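50S ribosomal protein L16 arginine hydroxylase (Escherichia coli, PDB 4CCL) hydroxylates an arginine of ribosomal protein uL16 as a growth-regulating, iron- and 2-oxoglutarate-dependent oxygenase that works as a homodimer. Local coordinates at residues A44-H56 with S64-N78. Residues are numbered along the deposited sequence; the frame is centred on the assembly and turned at random.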
ATOM      1  N   ALA B  44     -19.462  -4.989  30.013  1.00 78.14           N
ATOM      2  CA  ALA B  44     -19.871  -5.489  28.707  1.00 80.68           C
ATOM      3  C   ALA B  44     -21.123  -4.776  28.219  1.00 90.40           C
ATOM      4  O   ALA B  44     -21.451  -4.816  27.033  1.00 93.56           O
ATOM      5  CB  ALA B  44     -20.099  -6.989  28.760  1.00 77.56           C
HETATM    6  N   MSE B  45     -21.832  -4.132  29.139  1.00102.95           N
HETATM    7  CA  MSE B  45     -22.993  -3.336  28.757  1.00108.06           C
HETATM    8  C   MSE B  45     -22.591  -2.044  28.046  1.00108.98           C
HETATM    9  O   MSE B  45     -23.376  -1.474  27.287  1.00113.30           O
HETATM   10  CB  MSE B  45     -23.859  -3.031  29.978  1.00112.84           C
HETATM   11  CG  MSE B  45     -24.471  -4.274  30.601  1.00115.32           C
HETATM   12 SE   MSE B  45     -25.545  -3.916  32.183  1.00148.51          SE
HETATM   13  CE  MSE B  45     -26.067  -5.750  32.596  1.00155.33           C
ATOM     14  N   GLU B  46     -21.366  -1.590  28.289  1.00103.82           N
ATOM     15  CA  GLU B  46     -20.880  -0.341  27.709  1.00101.23           C
ATOM     16  C   GLU B  46     -20.675  -0.462  26.197  1.00101.47           C
ATOM     17  O   GLU B  46     -20.279  -1.514  25.697  1.00 99.22           O
ATOM     18  CB  GLU B  46     -19.590   0.101  28.404  1.00100.15           C
ATOM     19  CG  GLU B  46     -19.606  -0.063  29.928  1.00104.88           C
ATOM     20  CD  GLU B  46     -20.350   1.051  30.655  1.00116.11           C
ATOM     21  OE1 GLU B  46     -21.232   1.692  30.045  1.00120.43           O
ATOM     22  OE2 GLU B  46     -20.046   1.288  31.844  1.00120.34           O
ATOM     23  N   SER B  47     -20.953   0.622  25.478  1.00107.52           N
ATOM     24  CA  SER B  47     -20.977   0.593  24.016  1.00106.79           C
ATOM     25  C   SER B  47     -19.611   0.736  23.344  1.00102.13           C
ATOM     26  O   SER B  47     -19.465   0.424  22.161  1.00100.31           O
ATOM     27  CB  SER B  47     -21.937   1.661  23.480  1.00105.46           C
ATOM     28  OG  SER B  47     -21.577   2.951  23.942  1.00104.79           O
ATOM     29  N   GLU B  48     -18.614   1.203  24.089  1.00100.73           N
ATOM     30  CA  GLU B  48     -17.281   1.393  23.522  1.00104.37           C
ATOM     31  C   GLU B  48     -16.429   0.135  23.670  1.00 94.39           C
ATOM     32  O   GLU B  48     -15.327   0.048  23.131  1.00 87.32           O
ATOM     33  CB  GLU B  48     -16.575   2.590  24.167  1.00113.24           C
ATOM     34  CG  GLU B  48     -17.493   3.532  24.928  1.00124.87           C
ATOM     35  CD  GLU B  48     -17.730   3.086  26.356  1.00132.62           C
ATOM     36  OE1 GLU B  48     -16.782   2.562  26.981  1.00129.61           O
ATOM     37  OE2 GLU B  48     -18.862   3.260  26.854  1.00139.07           O
ATOM     38  N   VAL B  49     -16.955  -0.834  24.408  1.00 89.43           N
ATOM     39  CA  VAL B  49     -16.261  -2.089  24.664  1.00 77.36           C
ATOM     40  C   VAL B  49     -16.567  -3.142  23.597  1.00 75.14           C
ATOM     41  O   VAL B  49     -17.698  -3.246  23.120  1.00 74.92           O
ATOM     42  CB  VAL B  49     -16.643  -2.644  26.053  1.00 75.39           C
ATOM     43  CG1 VAL B  49     -15.809  -3.866  26.399  1.00 72.52           C
ATOM     44  CG2 VAL B  49     -16.476  -1.570  27.112  1.00 69.23           C
ATOM     45  N   ASP B  50     -15.551  -3.920  23.230  1.00 69.45           N
ATOM     46  CA  ASP B  50     -15.739  -5.060  22.342  1.00 69.96           C
ATOM     47  C   ASP B  50     -16.009  -6.277  23.215  1.00 69.36           C
ATOM     48  O   ASP B  50     -15.133  -6.731  23.952  1.00 71.78           O
ATOM     49  CB  ASP B  50     -14.484  -5.285  21.485  1.00 82.20           C
ATOM     50  CG  ASP B  50     -14.651  -6.406  20.457  1.00 96.32           C
ATOM     51  OD1 ASP B  50     -15.539  -7.269  20.621  1.00101.20           O
ATOM     52  OD2 ASP B  50     -13.879  -6.428  19.475  1.00 99.51           O
ATOM     53  N   SER B  51     -17.217  -6.817  23.104  1.00 75.15           N
ATOM     54  CA  SER B  51     -17.603  -7.995  23.869  1.00 74.18           C
ATOM     55  C   SER B  51     -18.493  -8.897  23.028  1.00 79.66           C
ATOM     56  O   SER B  51     -19.110  -8.447  22.064  1.00 85.22           O
ATOM     57  CB  SER B  51     -18.330  -7.597  25.155  1.00 72.97           C
ATOM     58  OG  SER B  51     -19.523  -6.887  24.873  1.00 74.12           O
ATOM     59  N   ARG B  52     -18.545 -10.175  23.388  1.00 79.03           N
ATOM     60  CA  ARG B  52     -19.401 -11.125  22.687  1.00 83.88           C
ATOM     61  C   ARG B  52     -19.848 -12.289  23.571  1.00 85.43           C
ATOM     62  O   ARG B  52     -19.163 -12.662  24.519  1.00 81.24           O
ATOM     63  CB  ARG B  52     -18.705 -11.646  21.424  1.00 84.91           C
ATOM     64  CG  ARG B  52     -17.295 -12.168  21.650  1.00 86.38           C
ATOM     65  CD  ARG B  52     -16.557 -12.331  20.325  1.00 97.33           C
ATOM     66  NE  ARG B  52     -16.397 -13.731  19.942  1.00108.05           N
ATOM     67  CZ  ARG B  52     -15.900 -14.131  18.776  1.00122.62           C
ATOM     68  NH1 ARG B  52     -15.518 -13.236  17.875  1.00130.37           N
ATOM     69  NH2 ARG B  52     -15.788 -15.426  18.510  1.00124.52           N
ATOM     70  N   LEU B  53     -21.005 -12.853  23.244  1.00 88.09           N
ATOM     71  CA  LEU B  53     -21.513 -14.045  23.900  1.00 87.36           C
ATOM     72  C   LEU B  53     -21.392 -15.223  22.952  1.00 85.26           C
ATOM     73  O   LEU B  53     -21.856 -15.167  21.811  1.00 87.00           O
ATOM     74  CB  LEU B  53     -22.979 -13.864  24.294  1.00 88.87           C
ATOM     75  CG  LEU B  53     -23.281 -13.518  25.750  1.00 91.08           C
ATOM     76  CD1 LEU B  53     -24.782 -13.514  25.982  1.00 95.14           C
ATOM     77  CD2 LEU B  53     -22.596 -14.498  26.682  1.00 86.78           C
ATOM     78  N   VAL B  54     -20.764 -16.292  23.429  1.00 75.96           N
ATOM     79  CA  VAL B  54     -20.676 -17.520  22.659  1.00 73.61           C
ATOM     80  C   VAL B  54     -21.399 -18.635  23.396  1.00 78.54           C
ATOM     81  O   VAL B  54     -21.012 -19.015  24.504  1.00 79.66           O
ATOM     82  CB  VAL B  54     -19.216 -17.937  22.409  1.00 74.91           C
ATOM     83  CG1 VAL B  54     -19.165 -19.177  21.530  1.00 68.50           C
ATOM     84  CG2 VAL B  54     -18.441 -16.796  21.769  1.00 71.04           C
ATOM     85  N   SER B  55     -22.457 -19.150  22.784  1.00 78.33           N
ATOM     86  CA  SER B  55     -23.218 -20.234  23.389  1.00 79.49           C
ATOM     87  C   SER B  55     -23.267 -21.425  22.445  1.00 82.03           C
ATOM     88  O   SER B  55     -23.182 -21.262  21.231  1.00 83.33           O
ATOM     89  CB  SER B  55     -24.633 -19.768  23.729  1.00 77.30           C
ATOM     90  OG  SER B  55     -25.280 -19.253  22.580  1.00121.00           O
ATOM     91  N   HIS B  56     -23.385 -22.623  23.003  1.00 75.43           N
ATOM     92  CA  HIS B  56     -23.534 -23.816  22.179  1.00 89.57           C
ATOM     93  C   HIS B  56     -24.612 -24.744  22.726  1.00 93.10           C
ATOM     94  O   HIS B  56     -24.640 -25.063  23.914  1.00 78.27           O
ATOM     95  CB  HIS B  56     -22.200 -24.553  22.012  1.00 74.17           C
ATOM     96  CG  HIS B  56     -21.753 -25.284  23.236  1.00 82.97           C
ATOM     97  ND1 HIS B  56     -22.127 -26.581  23.508  1.00 84.18           N
ATOM     98  CD2 HIS B  56     -20.961 -24.898  24.268  1.00 72.24           C
ATOM     99  CE1 HIS B  56     -21.586 -26.967  24.650  1.00 78.86           C
ATOM    100  NE2 HIS B  56     -20.874 -25.961  25.130  1.00 77.23           N
ATOM    101  N   SER B  64     -23.170 -13.947  19.500  1.00 81.11           N
ATOM    102  CA  SER B  64     -23.828 -12.646  19.515  1.00 81.46           C
ATOM    103  C   SER B  64     -22.858 -11.547  19.929  1.00 92.13           C
ATOM    104  O   SER B  64     -22.186 -11.665  20.943  1.00 93.94           O
ATOM    105  CB  SER B  64     -25.021 -12.670  20.469  1.00 83.20           C
ATOM    106  OG  SER B  64     -25.449 -11.357  20.781  1.00 94.91           O
ATOM    107  N   HIS B  65     -22.785 -10.475  19.148  1.00 95.56           N
ATOM    108  CA  HIS B  65     -21.872  -9.381  19.471  1.00 89.82           C
ATOM    109  C   HIS B  65     -22.526  -8.302  20.331  1.00 94.38           C
ATOM    110  O   HIS B  65     -23.651  -7.881  20.065  1.00104.36           O
ATOM    111  CB  HIS B  65     -21.271  -8.770  18.203  1.00 84.04           C
ATOM    112  CG  HIS B  65     -19.840  -9.154  17.971  1.00 96.42           C
ATOM    113  ND1 HIS B  65     -19.475 -10.387  17.467  1.00102.69           N
ATOM    114  CD2 HIS B  65     -18.695  -8.476  18.182  1.00105.88           C
ATOM    115  CE1 HIS B  65     -18.160 -10.442  17.376  1.00108.94           C
ATOM    116  NE2 HIS B  65     -17.656  -9.300  17.800  1.00109.91           N
ATOM    117  N   GLY B  66     -21.807  -7.863  21.363  1.00 89.16           N
ATOM    118  CA  GLY B  66     -22.319  -6.883  22.305  1.00 89.67           C
ATOM    119  C   GLY B  66     -22.286  -5.462  21.781  1.00 94.56           C
ATOM    120  O   GLY B  66     -21.893  -5.237  20.638  1.00 95.73           O
ATOM    121  N   PRO B  67     -22.677  -4.486  22.619  1.00 93.32           N
ATOM    122  CA  PRO B  67     -23.060  -4.593  24.036  1.00 92.28           C
ATOM    123  C   PRO B  67     -24.426  -5.244  24.285  1.00 94.94           C
ATOM    124  O   PRO B  67     -25.107  -5.642  23.342  1.00 91.69           O
ATOM    125  CB  PRO B  67     -23.085  -3.133  24.496  1.00 91.75           C
ATOM    126  CG  PRO B  67     -23.404  -2.364  23.269  1.00 93.93           C
ATOM    127  CD  PRO B  67     -22.730  -3.092  22.143  1.00 93.35           C
ATOM    128  N   PHE B  68     -24.811  -5.341  25.556  1.00 99.17           N
ATOM    129  CA  PHE B  68     -26.036  -6.031  25.954  1.00100.29           C
ATOM    130  C   PHE B  68     -26.826  -5.245  26.997  1.00109.45           C
ATOM    131  O   PHE B  68     -26.249  -4.624  27.885  1.00109.06           O
ATOM    132  CB  PHE B  68     -25.701  -7.404  26.541  1.00 90.23           C
ATOM    133  CG  PHE B  68     -24.723  -8.195  25.723  1.00 86.50           C
ATOM    134  CD1 PHE B  68     -25.133  -8.864  24.582  1.00 81.55           C
ATOM    135  CD2 PHE B  68     -23.391  -8.270  26.096  1.00 81.35           C
ATOM    136  CE1 PHE B  68     -24.235  -9.592  23.830  1.00 79.34           C
ATOM    137  CE2 PHE B  68     -22.487  -8.999  25.349  1.00 77.68           C
ATOM    138  CZ  PHE B  68     -22.909  -9.663  24.214  1.00 76.43           C
ATOM    139  N   GLU B  69     -28.150  -5.261  26.877  1.00112.36           N
ATOM    140  CA  GLU B  69     -29.013  -4.690  27.907  1.00119.45           C
ATOM    141  C   GLU B  69     -29.577  -5.726  28.887  1.00126.43           C
ATOM    142  O   GLU B  69     -30.282  -5.367  29.831  1.00128.21           O
ATOM    143  CB  GLU B  69     -30.159  -3.903  27.266  1.00122.83           C
ATOM    144  N   SER B  70     -29.267  -7.003  28.676  1.00131.15           N
ATOM    145  CA  SER B  70     -29.982  -8.065  29.386  1.00141.04           C
ATOM    146  C   SER B  70     -29.130  -9.242  29.861  1.00139.70           C
ATOM    147  O   SER B  70     -28.248  -9.718  29.144  1.00131.34           O
ATOM    148  CB  SER B  70     -31.121  -8.593  28.511  1.00149.82           C
ATOM    149  OG  SER B  70     -30.624  -9.037  27.260  1.00151.78           O
ATOM    150  N   TYR B  71     -29.408  -9.704  31.078  1.00146.22           N
ATOM    151  CA  TYR B  71     -28.802 -10.919  31.614  1.00147.73           C
ATOM    152  C   TYR B  71     -29.712 -12.135  31.425  1.00150.67           C
ATOM    153  O   TYR B  71     -29.372 -13.244  31.835  1.00150.22           O
ATOM    154  CB  TYR B  71     -28.462 -10.742  33.096  1.00149.17           C
ATOM    155  N   ASP B  72     -30.871 -11.921  30.809  1.00152.77           N
ATOM    156  CA  ASP B  72     -31.860 -12.983  30.625  1.00153.87           C
ATOM    157  C   ASP B  72     -32.449 -12.954  29.214  1.00152.30           C
ATOM    158  O   ASP B  72     -32.595 -11.882  28.630  1.00153.94           O
ATOM    159  CB  ASP B  72     -32.976 -12.850  31.668  1.00157.68           C
ATOM    160  CG  ASP B  72     -32.611 -13.483  32.998  1.00156.62           C
ATOM    161  OD1 ASP B  72     -32.834 -14.703  33.155  1.00154.11           O
ATOM    162  OD2 ASP B  72     -32.102 -12.765  33.884  1.00157.40           O
ATOM    163  N   HIS B  73     -32.790 -14.119  28.660  1.00148.00           N
ATOM    164  CA  HIS B  73     -32.610 -15.412  29.311  1.00142.63           C
ATOM    165  C   HIS B  73     -31.371 -16.086  28.742  1.00133.08           C
ATOM    166  O   HIS B  73     -31.260 -16.261  27.528  1.00131.63           O
ATOM    167  CB  HIS B  73     -33.828 -16.312  29.070  1.00147.07           C
ATOM    168  CG  HIS B  73     -35.147 -15.617  29.243  1.00150.92           C
ATOM    169  ND1 HIS B  73     -36.012 -15.912  30.275  1.00154.86           N
ATOM    170  CD2 HIS B  73     -35.749 -14.656  28.507  1.00152.55           C
ATOM    171  CE1 HIS B  73     -37.089 -15.154  30.170  1.00159.71           C
ATOM    172  NE2 HIS B  73     -36.958 -14.382  29.111  1.00158.33           N
ATOM    173  N   LEU B  74     -30.445 -16.472  29.612  1.00126.63           N
ATOM    174  CA  LEU B  74     -29.222 -17.117  29.148  1.00117.83           C
ATOM    175  C   LEU B  74     -29.195 -18.609  29.451  1.00118.38           C
ATOM    176  O   LEU B  74     -29.369 -19.436  28.558  1.00123.02           O
ATOM    177  CB  LEU B  74     -27.994 -16.437  29.758  1.00110.88           C
ATOM    178  CG  LEU B  74     -27.373 -15.352  28.881  1.00103.29           C
ATOM    179  CD1 LEU B  74     -26.212 -14.659  29.581  1.00 92.15           C
ATOM    180  CD2 LEU B  74     -26.922 -15.970  27.571  1.00101.61           C
ATOM    181  N   GLY B  75     -28.963 -18.951  30.713  1.00110.95           N
ATOM    182  CA  GLY B  75     -28.971 -20.336  31.140  1.00103.30           C
ATOM    183  C   GLY B  75     -28.055 -20.577  32.320  1.00100.22           C
ATOM    184  O   GLY B  75     -27.357 -19.672  32.774  1.00 98.46           O
ATOM    185  N   GLU B  76     -28.052 -21.808  32.817  1.00100.18           N
ATOM    186  CA  GLU B  76     -27.129 -22.200  33.869  1.00101.07           C
ATOM    187  C   GLU B  76     -25.921 -22.877  33.249  1.00 94.07           C
ATOM    188  O   GLU B  76     -24.991 -23.270  33.953  1.00 92.72           O
ATOM    189  CB  GLU B  76     -27.800 -23.171  34.840  1.00111.21           C
ATOM    190  CG  GLU B  76     -29.158 -22.727  35.347  1.00119.71           C
ATOM    191  CD  GLU B  76     -29.787 -23.746  36.279  1.00128.77           C
ATOM    192  OE1 GLU B  76     -29.082 -24.689  36.700  1.00127.51           O
ATOM    193  OE2 GLU B  76     -30.988 -23.602  36.591  1.00135.79           O
ATOM    194  N   THR B  77     -25.942 -23.011  31.927  1.00 90.01           N
ATOM    195  CA  THR B  77     -25.010 -23.900  31.248  1.00 85.16           C
ATOM    196  C   THR B  77     -24.651 -23.469  29.816  1.00 84.47           C
ATOM    197  O   THR B  77     -25.366 -22.687  29.181  1.00 86.62           O
ATOM    198  CB  THR B  77     -25.574 -25.351  31.237  1.00 97.66           C
ATOM    199  OG1 THR B  77     -24.518 -26.295  31.444  1.00102.26           O
ATOM    200  CG2 THR B  77     -26.286 -25.656  29.932  1.00 93.65           C
ATOM    201  N   ASN B  78     -23.517 -23.976  29.339  1.00 83.81           N
ATOM    202  CA  ASN B  78     -23.131 -23.907  27.928  1.00 81.86           C
ATOM    203  C   ASN B  78     -22.988 -22.526  27.276  1.00 76.98           C
ATOM    204  O   ASN B  78     -23.274 -22.377  26.088  1.00 78.41           O
ATOM    205  CB  ASN B  78     -24.068 -24.782  27.084  1.00 81.68           C
ATOM    206  CG  ASN B  78     -23.812 -26.263  27.275  1.00 78.05           C
ATOM    207  OD1 ASN B  78     -22.757 -26.667  27.766  1.00 77.68           O
ATOM    208  ND2 ASN B  78     -24.775 -27.084  26.873  1.00 95.02           N
TER
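Backbone hydrogen bonds pair L53 with S64 in the antiparallel hairpin of strands 51-57 and 60-65: L53 N donates to S64 O at 2.8 Å and S64 N to L53 O at 2.9 Å, both in the carbonyl plane. Two residues on, G66 N reaches S51 O from 39° out of the S51 carbonyl plane as the chain leaves the edge strand. At the far end, after a long loop, H56 N bonds N78 O at 3.1 Å. Among the aromatic contacts, R52 CB sits over the centre of the H65 ring, 4.2 Å from its centroid, in a CH-pi contact at the non-hydrogen-bonded pair. H56 CG stands between the backbone N and carbonyl carbon (chi1 73°), which brings one ring face under N78 CB; H56 NE2 bonds G119 O instead of the N78 amide, and its side chain also lies next to a bound manganese ion. With an alanine here, G119 O would probably lose this donor and N78 CB the ring face it rests on. Apolar packing joins the opposite sheet face: F68 puts CZ against L53 CG at 4.2 Å, and L53 CD1 meets L74 CD2 tip to tip at 3.6 Å. Cis-proline P67 lays CB 3.3 Å from M45 O. Main-chain bonds thus fix the hairpin at the margin of the JmjC-type cupin sheet, while F68 and L74 fasten the returning loop over L53.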